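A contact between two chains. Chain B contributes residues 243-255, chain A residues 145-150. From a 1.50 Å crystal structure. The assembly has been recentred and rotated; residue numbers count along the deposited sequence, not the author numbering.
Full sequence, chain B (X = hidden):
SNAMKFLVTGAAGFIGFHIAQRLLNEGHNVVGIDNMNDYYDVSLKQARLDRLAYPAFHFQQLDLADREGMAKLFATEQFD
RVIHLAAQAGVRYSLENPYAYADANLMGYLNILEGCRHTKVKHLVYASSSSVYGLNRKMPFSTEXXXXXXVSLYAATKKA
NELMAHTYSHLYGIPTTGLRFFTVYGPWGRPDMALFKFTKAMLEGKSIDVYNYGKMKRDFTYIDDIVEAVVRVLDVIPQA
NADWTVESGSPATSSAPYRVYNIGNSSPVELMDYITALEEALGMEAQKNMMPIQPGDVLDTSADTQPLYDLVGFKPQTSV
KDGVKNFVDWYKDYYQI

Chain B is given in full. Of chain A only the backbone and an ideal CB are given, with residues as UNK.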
# COMPACT_ATOMS: atom_id res chain seq x y z
N ASP B 243 22.37 9.64 8.82
CA ASP B 243 22.49 10.93 8.10
C ASP B 243 21.56 11.08 6.91
O ASP B 243 21.45 12.17 6.34
CB ASP B 243 23.93 11.12 7.59
CG ASP B 243 24.97 11.17 8.71
OD1 ASP B 243 24.61 11.42 9.88
OD2 ASP B 243 26.16 10.98 8.40
N TRP B 244 20.89 10.00 6.50
CA TRP B 244 20.01 10.05 5.33
C TRP B 244 18.77 10.90 5.59
O TRP B 244 18.19 10.86 6.67
CB TRP B 244 19.60 8.63 4.94
CG TRP B 244 18.78 8.51 3.68
CD1 TRP B 244 19.23 8.20 2.45
CD2 TRP B 244 17.35 8.67 3.56
NE1 TRP B 244 18.20 8.15 1.56
CE2 TRP B 244 17.03 8.45 2.21
CE3 TRP B 244 16.33 8.98 4.47
CZ2 TRP B 244 15.73 8.53 1.74
CZ3 TRP B 244 15.03 9.05 3.99
CH2 TRP B 244 14.75 8.83 2.64
N THR B 245 18.38 11.67 4.58
CA THR B 245 17.15 12.47 4.64
C THR B 245 16.42 12.27 3.33
O THR B 245 17.02 11.96 2.31
CB THR B 245 17.42 13.99 4.81
OG1 THR B 245 18.04 14.51 3.63
CG2 THR B 245 18.30 14.27 6.01
N VAL B 246 15.10 12.45 3.37
CA VAL B 246 14.30 12.36 2.17
C VAL B 246 14.73 13.41 1.15
O VAL B 246 14.81 13.15 -0.05
CB VAL B 246 12.80 12.59 2.52
CG1 VAL B 246 11.96 12.78 1.26
CG2 VAL B 246 12.26 11.43 3.37
N GLU B 247 15.04 14.60 1.65
CA GLU B 247 15.35 15.74 0.81
C GLU B 247 16.65 15.61 -0.01
O GLU B 247 16.74 16.18 -1.10
CB GLU B 247 15.34 17.01 1.65
CG GLU B 247 13.95 17.35 2.22
CD GLU B 247 13.46 16.43 3.35
OE1 GLU B 247 14.30 15.89 4.12
OE2 GLU B 247 12.21 16.27 3.49
N SER B 248 17.62 14.86 0.50
CA SER B 248 18.89 14.63 -0.23
C SER B 248 19.12 13.15 -0.61
O SER B 248 20.15 12.83 -1.19
CB SER B 248 20.08 15.18 0.55
OG SER B 248 20.32 14.47 1.75
N GLY B 249 18.15 12.28 -0.32
CA GLY B 249 18.23 10.84 -0.64
C GLY B 249 17.32 10.38 -1.78
O GLY B 249 17.07 11.14 -2.70
N SER B 250 16.78 9.16 -1.68
CA SER B 250 15.99 8.51 -2.76
C SER B 250 14.81 7.63 -2.32
O SER B 250 14.75 7.19 -1.18
CB SER B 250 16.96 7.64 -3.57
OG SER B 250 16.37 6.41 -3.98
N PRO B 251 13.87 7.34 -3.25
CA PRO B 251 12.77 6.41 -2.96
C PRO B 251 13.26 4.94 -2.81
O PRO B 251 12.45 4.02 -2.52
CB PRO B 251 11.86 6.54 -4.20
CG PRO B 251 12.27 7.81 -4.86
CD PRO B 251 13.73 7.94 -4.59
N ALA B 252 14.57 4.75 -3.01
CA ALA B 252 15.21 3.42 -2.95
C ALA B 252 16.26 3.29 -1.86
O ALA B 252 16.95 2.27 -1.77
CB ALA B 252 15.84 3.12 -4.29
N THR B 253 16.40 4.33 -1.05
CA THR B 253 17.28 4.34 0.10
C THR B 253 16.50 4.84 1.29
O THR B 253 15.37 5.24 1.16
CB THR B 253 18.44 5.33 -0.15
OG1 THR B 253 17.91 6.58 -0.61
CG2 THR B 253 19.39 4.78 -1.19
N SER B 254 17.11 4.81 2.47
CA SER B 254 16.51 5.33 3.67
C SER B 254 17.54 5.42 4.76
O SER B 254 18.69 4.97 4.61
CB SER B 254 15.33 4.44 4.16
OG SER B 254 14.75 4.92 5.34
N SER B 255 17.10 5.99 5.87
CA SER B 255 17.84 5.99 7.10
C SER B 255 17.67 4.60 7.70
O SER B 255 18.50 4.13 8.48
CB SER B 255 17.33 7.08 8.06
OG SER B 255 15.91 7.13 8.11
N UNK A 145 5.24 16.59 -2.68
CA UNK A 145 6.34 15.90 -2.00
C UNK A 145 6.29 14.39 -2.19
O UNK A 145 5.23 13.82 -2.42
CB UNK A 145 6.32 16.23 -0.51
N UNK A 146 7.46 13.76 -2.09
CA UNK A 146 7.52 12.31 -2.17
C UNK A 146 6.92 11.76 -0.90
O UNK A 146 6.98 12.38 0.17
CB UNK A 146 8.95 11.81 -2.37
N UNK A 147 6.26 10.61 -1.02
CA UNK A 147 5.61 9.94 0.09
C UNK A 147 5.91 8.44 -0.05
O UNK A 147 5.01 7.60 -0.12
CB UNK A 147 4.11 10.22 0.11
N UNK A 148 7.20 8.15 -0.12
CA UNK A 148 7.78 6.81 -0.29
C UNK A 148 8.35 6.17 0.96
O UNK A 148 8.79 5.01 0.90
CB UNK A 148 8.89 6.88 -1.34
N UNK A 149 8.36 6.90 2.06
CA UNK A 149 9.07 6.45 3.26
C UNK A 149 8.21 6.48 4.49
O UNK A 149 8.49 7.19 5.44
CB UNK A 149 10.31 7.31 3.50
N UNK A 150 7.12 5.69 4.48
CA UNK A 150 6.25 5.68 5.64
C UNK A 150 6.92 5.09 6.87
O UNK A 150 7.76 4.19 6.75
CB UNK A 150 4.97 4.90 5.32

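Position 145 of chain A points its CA-to-CB bond toward chain B, yet the ideal CB has nothing of that stretch within 5.5 Å. With phi/psi of -76/155 and open space ahead, the contact sets little preference; a polar or charged residue would do as well as a small one. The deposited residue is A:Asp145, whose carboxylate is hydrogen-bonded elsewhere in the structure.

At 146 the bond again points toward chain B, and the ideal CB lies 4.8 Å from B:Val246 CG1. That gap admits a short side chain, such as alanine, serine, threonine or cysteine, against an aliphatic surface with no obvious polar partner. The residue is A:Ser146, chi1 65° (p), which brings its OG to 3.4 Å from B:Val246 CG1, a van der Waals contact.

Position 147 directs its CB away, with nothing of chain B within 5.5 Å, so this interface does not discriminate among side chains. It is A:Val147, and it makes no contact.

Position 148 makes the closest CA-CA approach, its CA 5.7 Å from the CA of B:Pro251. The bond points toward chain B, and the ideal CB is 4.1 Å from B:Pro251 CB. The neighbour is a proline ring, which offers a surface to pack on but no N-H to donate; a small or medium side chain, aliphatic or polar, would fit. A:Asp148 occupies it with chi1 -67° (m), and its OD2 reaches 3.5 Å from B:Pro251 CB, a packing contact.

Position 149 is the most informative. Its CA-to-CB bond points toward chain B, and the ideal CB lies 4.6 Å from B:Val246 CG2 and 4.8 Å from B:Trp244 CH2. Beyond it lie two backbone acceptors, B:Ser250 O and B:Thr253 O, at the ends of a type I turn. They are 6.5 Å and 6.0 Å from the ideal CB, so a donor about 3 to 4 Å beyond CB is wanted: histidine or glutamine would serve, asparagine is too short, and the indole of B:Trp244 alongside favours a flat ring. A:His149, chi1 -63° (m) and chi2 97°, places NE2 2.9 Å from B:Thr253 O, with an N-H...O angle of 136°, and also 2.9 Å from B:Ser250 O, where the 119° angle makes the bond weak. Both oxygens lie near the imidazole plane, as an N-H donor requires, and this shared donation implies a proton on NE2. B:Trp244 CH2 sits over one face of the imidazole, 3.3 Å from A:His149 NE2; the ring planes meet obliquely at 58°. A:His149 CE1 packs 3.7 Å from B:Pro251 CA.

Position 150 is out of reach, so chain B imposes no choice. It is A:Pro150, without contact here.

Chain A 145-150: DSVDHP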
# COMPACT_ATOMS: atom_id res chain seq x y z
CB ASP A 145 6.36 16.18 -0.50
CG ASP A 145 6.45 17.67 -0.16
OD1 ASP A 145 6.78 18.48 -1.05
OD2 ASP A 145 6.18 18.00 1.02
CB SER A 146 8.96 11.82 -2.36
OG SER A 146 9.75 12.12 -1.24
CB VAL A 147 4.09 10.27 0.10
CG1 VAL A 147 3.88 11.71 0.55
CG2 VAL A 147 3.47 10.09 -1.27
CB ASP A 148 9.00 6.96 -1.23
CG ASP A 148 8.63 7.35 -2.60
OD1 ASP A 148 7.86 6.59 -3.21
OD2 ASP A 148 9.14 8.39 -3.08
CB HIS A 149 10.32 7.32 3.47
CG HIS A 149 11.31 7.22 2.36
ND1 HIS A 149 11.36 8.13 1.33
CD2 HIS A 149 12.29 6.32 2.13
CE1 HIS A 149 12.32 7.78 0.49
NE2 HIS A 149 12.90 6.68 0.95
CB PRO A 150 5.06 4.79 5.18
CG PRO A 150 5.67 3.90 4.16
CD PRO A 150 6.67 4.75 3.44
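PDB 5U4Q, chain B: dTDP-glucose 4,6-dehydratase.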